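Local coordinates for putative cell invasion protein with MAC/Perforin domain (Bacteroides thetaiotaomicron VPI-5482, PDB 3KK7) that is of unknown function but belongs to the membrane-attack complex/perforin family, and may therefore act on membranes or in cell invasion, at residues S67-F72 against K118-T123; S126-N131 against G209-T214; G405-F410 against P455-N460; K481-N484 against I489-I492; Y491-T496 against P523-T528. All coordinates share one frame; numbering follows the deposited sequence.

Contact 1: S67-F72 against K118-T123; sequences SIIGDF and KTFTKT
Ile69 lays its CD1 methyl against Thr119, where it comes within 3.4 Å of CG2, a tight approach for two methyl groups. The same Ile69 CD1 lies 3.7 Å from the backbone N of Phe120 and close to that residue's CB, because CG1 stands anti to the carbonyl carbon (chi1 -59°) and carries the longer branch into the bend of 119-123. The shorter branch serves a second partner, with Ile69 CG2 3.9 Å from Thr123 CG2. That threonine methyl is turned to the isoleucine while its hydroxyl is used locally: Thr123 OG1 donates to Phe120 O at 2.7 Å, in the carbonyl plane, and Thr123 N bonds the same oxygen at 2.9 Å. Two donors grip this carbonyl, and the OG1 bond fixes the rotation of the Thr123 side chain. Around this core, Leu338 of strand 334-338 touches both Ile69 and Thr123, and Phe135 of helix 133-146 stacks on the Phe120 ring. Arg221 NH1 is hydrogen-bonded to Ile69 O, and the Tyr60 hydroxyl to Gly70 N. The contact is apolar and buried, joining two long loops of the MACPF region. Ile69 itself is presented from the second position of a type II beta turn, Ile68 to Asp71, closed by Asp71 N to Ile68 O at 3.2 Å, with Gly70 in the third position at the positive phi characteristic of that turn.

Contact 2: S126-N131 against G209-T214; sequences SGFSLN and GEFVLT
Phe128 and Phe211 reach each other through different first torsions: Phe128 CG lies opposite its backbone N (chi1 172°), swinging the ring from the loop toward strand 211-213, whereas Phe211 CG stands beside its own N (chi1 -64°) and lifts its ring off the strand. They meet at their outer carbons, Phe128 CE2 lying 3.8 Å from Phe211 CE1. Seen from Phe211, this atom arrives at the ring edge, near the plane. The planes are inclined at 82° and the centroids are 6.0 Å apart, an oblique pair that touches only through these outer atoms. Leu130, its side chain almost perpendicular to that of Phe211, sets the CD1 methyl 3.7 Å from Phe211 CZ. The far end of one buried ring is therefore touched by two side chains taken from alternate residues of an irregular loop. In the MACPF region this loop leads into helix 133-146, and the strand belongs to a large, curled antiparallel sheet, so the contact ties the approach to a helix onto the beginning of a sheet strand. A classic beta bulge sits at that beginning, Glu210 and Phe211 both facing Tyr60, just after Gly209 has ended helix 201-208 with a positive phi. Tyr359 of helix 353-363 touches both phenylalanines, and Val124 packs on both Leu130 and Phe211. At the loop's end Asn131 OD1 accepts from Gly133 N at the start of the helix, while its ND2 is bonded to Asp365 and to the carbonyl of His363.

Contact 3: G405-F410 against P455-N460; sequences GDKLIF and PNKTIN
No flat group of 405-410 or 455-460 lies between Lys407 and Lys457, which meet tip to tip; the flat group that matters is the carboxylate of Glu378, which forms a salt bridge through OE2 to Lys407 and another through OE1 to Lys457. The two ammonium groups, NZ of Lys407 and NZ of Lys457, lie 3.1 Å apart, probably because they share this carboxylate. Lys457 gets there with an extended chain, while Lys407 is bent at chi2 and chi4, its NZ having a second partner in Asn401 OD1. Away from the ammonium groups the contact is aliphatic. Ile459 CD1 lies 3.8 Å from Lys407 CD and 3.9 Å from Ile409 CD1, so this one methyl fits against both the lysine chain and the isoleucine. With chi1 -169°, Ile459 CG1 is opposite the backbone N and the branch extends across to strand 407-410. An alanine in place of Ile459 is likely to open a gap between the strands, leaving Ile409 CD1 and the Lys407 methylenes without this methyl between them. The short strand axes run at 89° to each other, 10.9 Å apart at closest, so the strands are linked through side chains within the curled sheet of the D2 region, where strand 376-386 pairs with 457-459. One carboxylate holding two lysines probably compensates much of their combined positive charge.

Contact 4: K481-N484 against I489-I492; sequences KFKN and IWYI
A beta hairpin, strands 480-484 and 489-494 of the small sheet in the D3 region, brings Lys481, Lys483 and Trp490 together on one face and Phe482 and Tyr491 on the other. Phe482 and Tyr491 form its hydrogen-bonded antiparallel pair: Tyr491 N donates almost straight to Phe482 O at 2.9 Å, nearly along the C=O axis, and Phe482 N returns a bond to Tyr491 O at 3.0 Å, tilted from the carbonyl plane. Asn484 N adds a bond to Ile489 O. The indole of Trp490 is approached by lysines from both sides. Over one face lies Lys483 CB, 3.8 Å from the centroid of the six-membered ring and almost on its normal, a CH-pi contact. From the other side the extended Lys481 chain passes obliquely by the rim, CG 3.7 Å from Trp490 CZ3, and brings NZ over the six-membered ring, a cation-pi contact 4.9 Å from the same centroid, 22° off the normal. Phe482 N meets the indole at its edge. On the far face the Phe482 and Tyr491 rings are nearly parallel but slid apart, so that Phe482 CE1 rests 3.9 Å from Tyr491 CB rather than over the phenol, and Asn484 CB approaches the tyrosine ring edge. Leu532 of helix 529-535 packs on both of these aromatic side chains. Lys481 NZ donates to Val519 O, and Lys483 NZ is bonded to Asn488 OD1. The buried Lys481 ammonium thus has a carbonyl and an indole face to share its charge, which probably lessens the cost of burying it.

Contact 5: Y491-T496 against P523-T528; sequences YIYNPT and PIKAVT
Tyr493 OH donates to Lys525 O at 2.7 Å, the one hydrogen bond between strand 491-494 and the loop 523-528. The carbonyl oxygen lies at the edge of the phenol, in the ring plane, but relative to the carbonyl group the hydroxyl stands well above the plane, by 51°, away from the lone-pair directions. Aliphatic atoms crowd round the hydroxyl: Val527 CG2 is 3.3 Å from Tyr493 OH and 3.7 Å from Tyr493 CZ, while Lys525 CB comes within 3.4 Å of Tyr493 OH before its extended chain leads off. With CG between the backbone N and the carbonyl carbon (chi1 67°), the phenol is carried from the strand to the loop. A phenylalanine here would probably leave Lys525 O without this donor and the loop freer to shift from the strand. Next outward, Lys525 and Pro523 are held by backbone hydrogen bonds to Lys481, so the loop runs beside strand 480-484, whose Tyr480 and Phe482 both touch Tyr493. Leu532 of helix 529-535 also touches the ring, and Thr528 is the N-cap of that helix. Just after Tyr493, Asn494 OD1 accepts from Thr496 N at 3.0 Å, an Asx turn where the chain leaves the strand. In this part of the D3 region the polar tip of a mostly buried tyrosine is satisfied by a backbone carbonyl, which lets its apolar ring stay among the hydrophobic side chains of the sheet and helix.

Overall arrangement
The five contacts follow one another along the chain. Contacts 1 and 2 lie in the MACPF region, their centres 11 Å apart, and they touch where Leu130 packs on Phe120 and Thr121; both draw on the long loop between strand 93-108 and helix 133-146. Contact 3 belongs to the D2 region, its centre about 30 Å from that of contact 2. Contacts 4 and 5, in the D3 region, are centred 7 Å apart and share Tyr491 and Ile492 of strand 489-494, with Lys525 N probably bonded to Lys481 O between them. The nearest atoms of contact 3 and of contacts 4 and 5 are about 10 Å apart. The contacts thus sample three successive regions, each joining segments of a single region.

Contact 1: S67-F72 against K118-T123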
# COMPACT_ATOMS: atom_id res chain seq x y z
N SER A 67 -5.15 -9.42 11.30
CA SER A 67 -4.76 -8.37 12.26
C SER A 67 -3.70 -8.85 13.24
O SER A 67 -3.31 -8.12 14.14
CB SER A 67 -5.95 -7.77 13.01
OG SER A 67 -6.23 -8.50 14.18
N ILE A 68 -3.21 -10.08 13.07
CA ILE A 68 -2.07 -10.57 13.82
C ILE A 68 -0.85 -10.20 13.00
O ILE A 68 -0.68 -10.64 11.86
CB ILE A 68 -2.12 -12.05 14.07
CG1 ILE A 68 -3.44 -12.46 14.73
CG2 ILE A 68 -0.97 -12.45 14.98
CD1 ILE A 68 -3.67 -11.91 16.13
N ILE A 69 -0.01 -9.36 13.60
CA ILE A 69 1.17 -8.81 12.95
C ILE A 69 2.16 -9.92 12.61
O ILE A 69 2.61 -10.66 13.49
CB ILE A 69 1.88 -7.81 13.87
CG1 ILE A 69 0.95 -6.65 14.25
CG2 ILE A 69 3.16 -7.27 13.19
CD1 ILE A 69 1.36 -5.95 15.53
N GLY A 70 2.49 -10.03 11.33
CA GLY A 70 3.46 -11.01 10.87
C GLY A 70 2.92 -12.41 10.59
O GLY A 70 3.68 -13.30 10.22
N ASP A 71 1.61 -12.57 10.76
CA ASP A 71 0.89 -13.81 10.48
C ASP A 71 1.01 -14.16 8.99
O ASP A 71 0.63 -13.36 8.14
CB ASP A 71 -0.58 -13.60 10.90
CG ASP A 71 -1.50 -14.80 10.65
OD1 ASP A 71 -1.12 -15.79 9.97
OD2 ASP A 71 -2.65 -14.72 11.14
N PHE A 72 1.50 -15.37 8.69
CA PHE A 72 1.69 -15.83 7.33
C PHE A 72 0.42 -15.77 6.49
O PHE A 72 0.49 -15.56 5.29
CB PHE A 72 2.27 -17.25 7.29
CG PHE A 72 1.29 -18.32 7.64
CD1 PHE A 72 0.51 -18.91 6.64
CD2 PHE A 72 1.14 -18.75 8.94
CE1 PHE A 72 -0.40 -19.92 6.94
CE2 PHE A 72 0.21 -19.76 9.26
CZ PHE A 72 -0.56 -20.34 8.26
N LYS A 118 3.67 0.77 19.86
CA LYS A 118 4.03 0.89 18.47
C LYS A 118 4.36 -0.46 17.81
O LYS A 118 5.21 -0.54 16.93
CB LYS A 118 5.19 1.88 18.34
CG LYS A 118 4.83 3.29 18.70
CD LYS A 118 5.92 4.25 18.22
CE LYS A 118 5.49 5.73 18.27
NZ LYS A 118 6.71 6.60 18.27
N THR A 119 3.65 -1.50 18.22
CA THR A 119 3.94 -2.87 17.78
C THR A 119 3.91 -3.02 16.25
O THR A 119 4.85 -3.58 15.64
CB THR A 119 2.99 -3.90 18.47
OG1 THR A 119 3.01 -3.67 19.90
CG2 THR A 119 3.41 -5.34 18.15
N PHE A 120 2.82 -2.53 15.64
CA PHE A 120 2.69 -2.52 14.16
C PHE A 120 3.50 -1.40 13.52
O PHE A 120 4.21 -1.64 12.54
CB PHE A 120 1.23 -2.41 13.72
CG PHE A 120 1.06 -2.32 12.25
CD1 PHE A 120 1.53 -3.31 11.43
CD2 PHE A 120 0.47 -1.22 11.67
CE1 PHE A 120 1.41 -3.22 10.05
CE2 PHE A 120 0.36 -1.12 10.29
CZ PHE A 120 0.83 -2.13 9.49
N THR A 121 3.42 -0.20 14.10
CA THR A 121 4.09 0.98 13.58
C THR A 121 5.55 0.75 13.25
O THR A 121 6.04 1.15 12.18
CB THR A 121 4.01 2.11 14.60
OG1 THR A 121 2.63 2.45 14.78
CG2 THR A 121 4.84 3.35 14.17
N LYS A 122 6.26 0.09 14.15
CA LYS A 122 7.69 -0.10 13.97
C LYS A 122 8.05 -1.15 12.95
O LYS A 122 9.22 -1.21 12.56
CB LYS A 122 8.37 -0.39 15.30
CG LYS A 122 8.12 -1.76 15.86
CD LYS A 122 8.66 -1.80 17.31
CE LYS A 122 8.53 -3.16 17.94
NZ LYS A 122 9.30 -3.22 19.23
N THR A 123 7.08 -1.97 12.52
CA THR A 123 7.29 -2.92 11.41
C THR A 123 7.33 -2.25 10.03
O THR A 123 7.85 -2.81 9.10
CB THR A 123 6.21 -4.03 11.34
OG1 THR A 123 4.99 -3.50 10.81
CG2 THR A 123 5.99 -4.66 12.67

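Contact 2: S126-N131 against G209-T214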
# COMPACT_ATOMS: atom_id res chain seq x y z
N SER A 126 10.78 2.86 8.42
CA SER A 126 11.03 4.12 9.05
C SER A 126 10.97 5.26 8.06
O SER A 126 11.60 5.22 7.00
CB SER A 126 12.40 4.07 9.69
OG SER A 126 12.79 5.36 10.10
N GLY A 127 10.19 6.28 8.42
CA GLY A 127 10.05 7.48 7.59
C GLY A 127 8.83 7.53 6.69
O GLY A 127 8.47 8.60 6.22
N PHE A 128 8.20 6.39 6.42
CA PHE A 128 7.00 6.37 5.60
C PHE A 128 5.81 6.92 6.38
O PHE A 128 5.70 6.66 7.55
CB PHE A 128 6.75 4.94 5.20
CG PHE A 128 5.46 4.72 4.52
CD1 PHE A 128 5.32 5.06 3.20
CD2 PHE A 128 4.38 4.15 5.21
CE1 PHE A 128 4.11 4.84 2.54
CE2 PHE A 128 3.17 3.92 4.56
CZ PHE A 128 3.03 4.27 3.23
N SER A 129 4.93 7.68 5.73
CA SER A 129 3.71 8.20 6.38
C SER A 129 2.71 7.09 6.57
O SER A 129 1.99 6.73 5.63
CB SER A 129 3.01 9.29 5.56
OG SER A 129 3.95 10.21 5.07
N LEU A 130 2.64 6.58 7.78
CA LEU A 130 1.79 5.44 8.05
C LEU A 130 0.41 5.86 8.55
O LEU A 130 0.28 6.62 9.49
CB LEU A 130 2.48 4.50 9.05
CG LEU A 130 1.72 3.23 9.38
CD1 LEU A 130 1.43 2.41 8.11
CD2 LEU A 130 2.48 2.47 10.42
N ASN A 131 -0.63 5.35 7.89
CA ASN A 131 -1.99 5.48 8.35
C ASN A 131 -2.33 4.26 9.18
O ASN A 131 -2.40 3.16 8.65
CB ASN A 131 -2.96 5.58 7.17
CG ASN A 131 -4.42 5.84 7.62
OD1 ASN A 131 -4.68 5.90 8.81
ND2 ASN A 131 -5.36 5.99 6.67
N GLY A 209 -3.22 -6.13 -0.78
CA GLY A 209 -2.85 -5.51 0.49
C GLY A 209 -2.01 -4.25 0.25
O GLY A 209 -1.90 -3.78 -0.88
N GLU A 210 -1.39 -3.74 1.31
CA GLU A 210 -0.77 -2.43 1.27
C GLU A 210 0.74 -2.42 1.29
O GLU A 210 1.36 -1.41 0.96
CB GLU A 210 -1.30 -1.57 2.43
CG GLU A 210 -2.86 -1.57 2.59
CD GLU A 210 -3.33 -2.60 3.60
OE1 GLU A 210 -2.69 -3.66 3.65
OE2 GLU A 210 -4.28 -2.37 4.37
N PHE A 211 1.36 -3.54 1.64
CA PHE A 211 2.80 -3.55 1.87
C PHE A 211 3.51 -4.75 1.27
O PHE A 211 2.88 -5.77 0.94
CB PHE A 211 3.08 -3.50 3.36
CG PHE A 211 2.60 -2.23 4.00
CD1 PHE A 211 3.36 -1.08 3.90
CD2 PHE A 211 1.41 -2.19 4.71
CE1 PHE A 211 2.92 0.10 4.48
CE2 PHE A 211 0.98 -1.02 5.30
CZ PHE A 211 1.73 0.12 5.18
N VAL A 212 4.83 -4.62 1.12
CA VAL A 212 5.66 -5.72 0.62
C VAL A 212 6.57 -6.24 1.73
O VAL A 212 7.23 -5.47 2.43
CB VAL A 212 6.48 -5.31 -0.60
CG1 VAL A 212 7.18 -6.51 -1.17
CG2 VAL A 212 5.59 -4.70 -1.62
N LEU A 213 6.58 -7.56 1.90
CA LEU A 213 7.43 -8.20 2.92
C LEU A 213 8.93 -8.15 2.54
O LEU A 213 9.33 -8.78 1.59
CB LEU A 213 6.99 -9.67 3.13
CG LEU A 213 5.65 -9.84 3.87
CD1 LEU A 213 4.95 -11.16 3.52
CD2 LEU A 213 5.80 -9.70 5.41
N THR A 214 9.73 -7.42 3.32
CA THR A 214 11.18 -7.34 3.17
C THR A 214 11.96 -7.92 4.35
O THR A 214 13.16 -8.24 4.20
CB THR A 214 11.65 -5.87 3.02
OG1 THR A 214 11.33 -5.14 4.22
CG2 THR A 214 11.02 -5.18 1.82

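Contact 3: G405-F410 against P455-N460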
# COMPACT_ATOMS: atom_id res chain seq x y z
N GLY A 405 -7.07 9.02 -12.91
CA GLY A 405 -7.59 10.30 -12.44
C GLY A 405 -6.52 11.25 -11.94
O GLY A 405 -6.80 12.14 -11.15
N ASP A 406 -5.29 11.08 -12.41
CA ASP A 406 -4.19 11.97 -12.09
C ASP A 406 -4.28 13.12 -13.08
O ASP A 406 -4.75 12.91 -14.18
CB ASP A 406 -2.85 11.24 -12.24
CG ASP A 406 -2.84 9.89 -11.56
OD1 ASP A 406 -3.13 9.83 -10.33
OD2 ASP A 406 -2.56 8.89 -12.26
N LYS A 407 -3.82 14.30 -12.69
CA LYS A 407 -3.81 15.46 -13.57
C LYS A 407 -2.38 15.79 -13.96
O LYS A 407 -1.58 16.23 -13.13
CB LYS A 407 -4.50 16.67 -12.91
CG LYS A 407 -5.83 16.31 -12.25
CD LYS A 407 -6.87 17.42 -12.29
CE LYS A 407 -8.23 16.92 -11.78
NZ LYS A 407 -9.36 17.22 -12.72
N LEU A 408 -2.05 15.56 -15.23
CA LEU A 408 -0.72 15.86 -15.75
C LEU A 408 -0.78 17.20 -16.49
O LEU A 408 -1.13 17.28 -17.68
CB LEU A 408 -0.22 14.71 -16.66
CG LEU A 408 -0.40 13.28 -16.09
CD1 LEU A 408 0.14 12.21 -17.05
CD2 LEU A 408 0.29 13.18 -14.74
N ILE A 409 -0.46 18.26 -15.75
CA ILE A 409 -0.41 19.62 -16.26
C ILE A 409 0.78 19.76 -17.20
O ILE A 409 1.90 19.52 -16.78
CB ILE A 409 -0.20 20.64 -15.10
CG1 ILE A 409 -1.20 20.45 -13.97
CG2 ILE A 409 -0.33 22.06 -15.60
CD1 ILE A 409 -0.82 21.21 -12.70
N PHE A 410 0.53 20.13 -18.45
CA PHE A 410 1.59 20.42 -19.44
C PHE A 410 1.94 21.91 -19.34
O PHE A 410 1.40 22.76 -20.06
CB PHE A 410 1.12 20.15 -20.86
CG PHE A 410 0.80 18.70 -21.15
CD1 PHE A 410 0.84 17.72 -20.19
CD2 PHE A 410 0.40 18.34 -22.42
CE1 PHE A 410 0.52 16.40 -20.52
CE2 PHE A 410 0.09 17.03 -22.74
CZ PHE A 410 0.15 16.06 -21.79
N PRO A 455 -12.76 28.28 -18.63
CA PRO A 455 -12.08 29.46 -18.12
C PRO A 455 -12.19 29.66 -16.61
O PRO A 455 -11.37 30.36 -16.04
CB PRO A 455 -12.75 30.61 -18.87
CG PRO A 455 -14.11 30.12 -19.21
CD PRO A 455 -14.03 28.62 -19.32
N ASN A 456 -13.17 29.04 -15.96
CA ASN A 456 -13.33 29.20 -14.51
C ASN A 456 -12.71 28.08 -13.65
O ASN A 456 -12.78 28.13 -12.42
CB ASN A 456 -14.81 29.40 -14.17
CG ASN A 456 -15.39 30.67 -14.80
OD1 ASN A 456 -14.68 31.66 -15.02
ND2 ASN A 456 -16.69 30.65 -15.10
N LYS A 457 -12.09 27.08 -14.28
CA LYS A 457 -11.43 26.02 -13.52
C LYS A 457 -9.96 26.39 -13.32
O LYS A 457 -9.23 26.64 -14.28
CB LYS A 457 -11.53 24.66 -14.23
CG LYS A 457 -11.70 23.50 -13.25
CD LYS A 457 -11.32 22.12 -13.85
CE LYS A 457 -11.84 20.92 -12.98
NZ LYS A 457 -11.32 19.55 -13.36
N THR A 458 -9.51 26.43 -12.07
CA THR A 458 -8.10 26.65 -11.78
C THR A 458 -7.44 25.35 -11.30
O THR A 458 -8.09 24.47 -10.75
CB THR A 458 -7.90 27.75 -10.72
OG1 THR A 458 -8.59 27.40 -9.53
CG2 THR A 458 -8.42 29.10 -11.23
N ILE A 459 -6.14 25.23 -11.53
CA ILE A 459 -5.37 24.15 -10.93
C ILE A 459 -4.08 24.78 -10.44
O ILE A 459 -3.41 25.50 -11.19
CB ILE A 459 -5.14 22.98 -11.92
CG1 ILE A 459 -4.55 21.77 -11.17
CG2 ILE A 459 -4.27 23.40 -13.09
CD1 ILE A 459 -4.56 20.47 -11.98
N ASN A 460 -3.77 24.56 -9.17
CA ASN A 460 -2.61 25.20 -8.53
C ASN A 460 -1.53 24.20 -8.01
O ASN A 460 -1.56 23.76 -6.86
CB ASN A 460 -3.11 26.10 -7.41
CG ASN A 460 -2.00 26.92 -6.79
OD1 ASN A 460 -1.01 27.27 -7.46
ND2 ASN A 460 -2.14 27.22 -5.50

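Contact 4: K481-N484 against I489-I492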
# COMPACT_ATOMS: atom_id res chain seq x y z
N LYS A 481 10.46 5.69 -28.15
CA LYS A 481 9.87 4.69 -27.29
C LYS A 481 10.69 3.40 -27.34
O LYS A 481 11.45 3.16 -28.30
CB LYS A 481 8.43 4.40 -27.74
CG LYS A 481 8.36 3.59 -29.01
CD LYS A 481 6.96 3.48 -29.59
CE LYS A 481 6.96 2.50 -30.75
NZ LYS A 481 5.65 2.48 -31.40
N PHE A 482 10.53 2.58 -26.31
CA PHE A 482 11.05 1.22 -26.34
C PHE A 482 10.24 0.34 -25.38
O PHE A 482 9.62 0.84 -24.43
CB PHE A 482 12.54 1.18 -25.98
CG PHE A 482 12.83 1.41 -24.53
CD1 PHE A 482 12.88 2.70 -24.02
CD2 PHE A 482 13.03 0.34 -23.67
CE1 PHE A 482 13.15 2.92 -22.66
CE2 PHE A 482 13.29 0.54 -22.30
CZ PHE A 482 13.34 1.83 -21.79
N LYS A 483 10.24 -0.97 -25.65
CA LYS A 483 9.58 -1.93 -24.79
C LYS A 483 10.58 -2.67 -23.92
O LYS A 483 11.52 -3.25 -24.44
CB LYS A 483 8.79 -2.94 -25.61
CG LYS A 483 7.80 -3.71 -24.78
CD LYS A 483 6.91 -4.59 -25.61
CE LYS A 483 7.63 -5.84 -26.03
NZ LYS A 483 6.64 -6.86 -26.42
N ASN A 484 10.34 -2.68 -22.61
CA ASN A 484 11.08 -3.54 -21.69
C ASN A 484 10.62 -4.98 -21.89
O ASN A 484 9.44 -5.30 -21.77
CB ASN A 484 10.84 -3.08 -20.24
CG ASN A 484 11.65 -3.88 -19.23
OD1 ASN A 484 11.53 -5.10 -19.15
ND2 ASN A 484 12.45 -3.18 -18.44
N ILE A 489 6.45 -3.43 -20.73
CA ILE A 489 5.99 -2.06 -20.60
C ILE A 489 6.63 -1.24 -21.71
O ILE A 489 7.81 -1.42 -22.03
CB ILE A 489 6.33 -1.47 -19.22
CG1 ILE A 489 5.67 -2.32 -18.12
CG2 ILE A 489 5.89 -0.01 -19.14
CD1 ILE A 489 6.01 -1.91 -16.72
N TRP A 490 5.82 -0.39 -22.32
CA TRP A 490 6.31 0.57 -23.28
C TRP A 490 6.66 1.81 -22.49
O TRP A 490 5.92 2.20 -21.59
CB TRP A 490 5.24 0.92 -24.32
CG TRP A 490 5.16 -0.04 -25.46
CD1 TRP A 490 4.17 -0.95 -25.68
CD2 TRP A 490 6.08 -0.18 -26.55
NE1 TRP A 490 4.41 -1.65 -26.83
CE2 TRP A 490 5.58 -1.21 -27.39
CE3 TRP A 490 7.26 0.47 -26.91
CZ2 TRP A 490 6.23 -1.62 -28.56
CZ3 TRP A 490 7.92 0.06 -28.09
CH2 TRP A 490 7.40 -0.97 -28.89
N TYR A 491 7.82 2.38 -22.79
CA TYR A 491 8.25 3.64 -22.20
C TYR A 491 8.46 4.60 -23.36
O TYR A 491 9.35 4.38 -24.21
CB TYR A 491 9.52 3.47 -21.38
CG TYR A 491 9.36 2.60 -20.17
CD1 TYR A 491 8.89 3.14 -18.98
CD2 TYR A 491 9.67 1.25 -20.21
CE1 TYR A 491 8.73 2.35 -17.84
CE2 TYR A 491 9.51 0.46 -19.06
CZ TYR A 491 9.04 1.02 -17.89
OH TYR A 491 8.87 0.29 -16.75
N ILE A 492 7.60 5.62 -23.41
CA ILE A 492 7.66 6.69 -24.40
C ILE A 492 8.27 7.89 -23.70
O ILE A 492 7.73 8.38 -22.71
CB ILE A 492 6.28 7.01 -24.97
CG1 ILE A 492 5.64 5.70 -25.45
CG2 ILE A 492 6.39 7.99 -26.12
CD1 ILE A 492 4.42 5.87 -26.35

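Contact 5: Y491-T496 against P523-T528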
# COMPACT_ATOMS: atom_id res chain seq x y z
N TYR A 491 7.82 2.38 -22.79
CA TYR A 491 8.25 3.64 -22.20
C TYR A 491 8.46 4.60 -23.36
O TYR A 491 9.35 4.38 -24.21
CB TYR A 491 9.52 3.47 -21.38
CG TYR A 491 9.36 2.60 -20.17
CD1 TYR A 491 8.89 3.14 -18.98
CD2 TYR A 491 9.67 1.25 -20.21
CE1 TYR A 491 8.73 2.35 -17.84
CE2 TYR A 491 9.51 0.46 -19.06
CZ TYR A 491 9.04 1.02 -17.89
OH TYR A 491 8.87 0.29 -16.75
N ILE A 492 7.60 5.62 -23.41
CA ILE A 492 7.66 6.69 -24.40
C ILE A 492 8.27 7.89 -23.70
O ILE A 492 7.73 8.38 -22.71
CB ILE A 492 6.28 7.01 -24.97
CG1 ILE A 492 5.64 5.70 -25.45
CG2 ILE A 492 6.39 7.99 -26.12
CD1 ILE A 492 4.42 5.87 -26.35
N TYR A 493 9.42 8.34 -24.19
CA TYR A 493 10.23 9.32 -23.48
C TYR A 493 10.66 10.44 -24.38
O TYR A 493 10.89 10.23 -25.56
CB TYR A 493 11.46 8.65 -22.86
CG TYR A 493 12.49 8.12 -23.84
CD1 TYR A 493 12.32 6.88 -24.45
CD2 TYR A 493 13.65 8.85 -24.13
CE1 TYR A 493 13.26 6.38 -25.32
CE2 TYR A 493 14.60 8.36 -25.02
CZ TYR A 493 14.40 7.13 -25.62
OH TYR A 493 15.33 6.64 -26.51
N ASN A 494 10.74 11.62 -23.78
CA ASN A 494 11.18 12.84 -24.45
C ASN A 494 12.59 13.19 -23.96
O ASN A 494 12.74 13.72 -22.85
CB ASN A 494 10.21 13.98 -24.15
CG ASN A 494 10.53 15.24 -24.93
OD1 ASN A 494 11.68 15.68 -25.00
ND2 ASN A 494 9.50 15.83 -25.50
N PRO A 495 13.62 12.92 -24.78
CA PRO A 495 14.98 13.11 -24.32
C PRO A 495 15.47 14.56 -24.36
O PRO A 495 16.64 14.79 -24.05
CB PRO A 495 15.76 12.26 -25.30
CG PRO A 495 15.05 12.50 -26.58
CD PRO A 495 13.59 12.58 -26.21
N THR A 496 14.62 15.52 -24.71
CA THR A 496 14.93 16.94 -24.53
C THR A 496 14.36 17.46 -23.22
O THR A 496 15.04 18.21 -22.51
CB THR A 496 14.35 17.79 -25.63
OG1 THR A 496 14.49 17.12 -26.88
CG2 THR A 496 15.05 19.15 -25.67
N PRO A 523 9.33 6.78 -33.16
CA PRO A 523 10.46 5.88 -33.44
C PRO A 523 11.01 5.13 -32.22
O PRO A 523 11.10 5.68 -31.13
CB PRO A 523 11.52 6.80 -34.06
CG PRO A 523 11.14 8.17 -33.67
CD PRO A 523 9.65 8.18 -33.47
N ILE A 524 11.37 3.87 -32.44
CA ILE A 524 11.96 3.01 -31.43
C ILE A 524 13.41 3.39 -31.17
O ILE A 524 14.25 3.37 -32.08
CB ILE A 524 11.96 1.52 -31.90
CG1 ILE A 524 10.54 0.95 -31.91
CG2 ILE A 524 12.86 0.68 -31.01
CD1 ILE A 524 10.43 -0.38 -32.60
N LYS A 525 13.72 3.72 -29.92
CA LYS A 525 15.10 3.91 -29.49
C LYS A 525 15.24 3.48 -28.05
O LYS A 525 14.67 4.09 -27.14
CB LYS A 525 15.54 5.37 -29.64
CG LYS A 525 17.03 5.59 -29.31
CD LYS A 525 17.57 6.90 -29.86
CE LYS A 525 19.10 6.93 -29.87
NZ LYS A 525 19.58 8.05 -30.73
N ALA A 526 16.02 2.42 -27.85
CA ALA A 526 16.23 1.86 -26.53
C ALA A 526 17.07 2.82 -25.71
O ALA A 526 17.92 3.54 -26.24
CB ALA A 526 16.90 0.49 -26.62
N VAL A 527 16.77 2.86 -24.42
CA VAL A 527 17.63 3.46 -23.42
C VAL A 527 17.56 2.47 -22.27
O VAL A 527 16.59 1.71 -22.19
CB VAL A 527 17.16 4.87 -23.05
CG1 VAL A 527 17.80 5.34 -21.77
CG2 VAL A 527 17.51 5.83 -24.20
N THR A 528 18.59 2.41 -21.44
CA THR A 528 18.63 1.43 -20.36
C THR A 528 17.65 1.87 -19.28
O THR A 528 17.34 3.07 -19.14
CB THR A 528 20.02 1.31 -19.73
OG1 THR A 528 20.36 2.55 -19.10
CG2 THR A 528 21.07 0.92 -20.79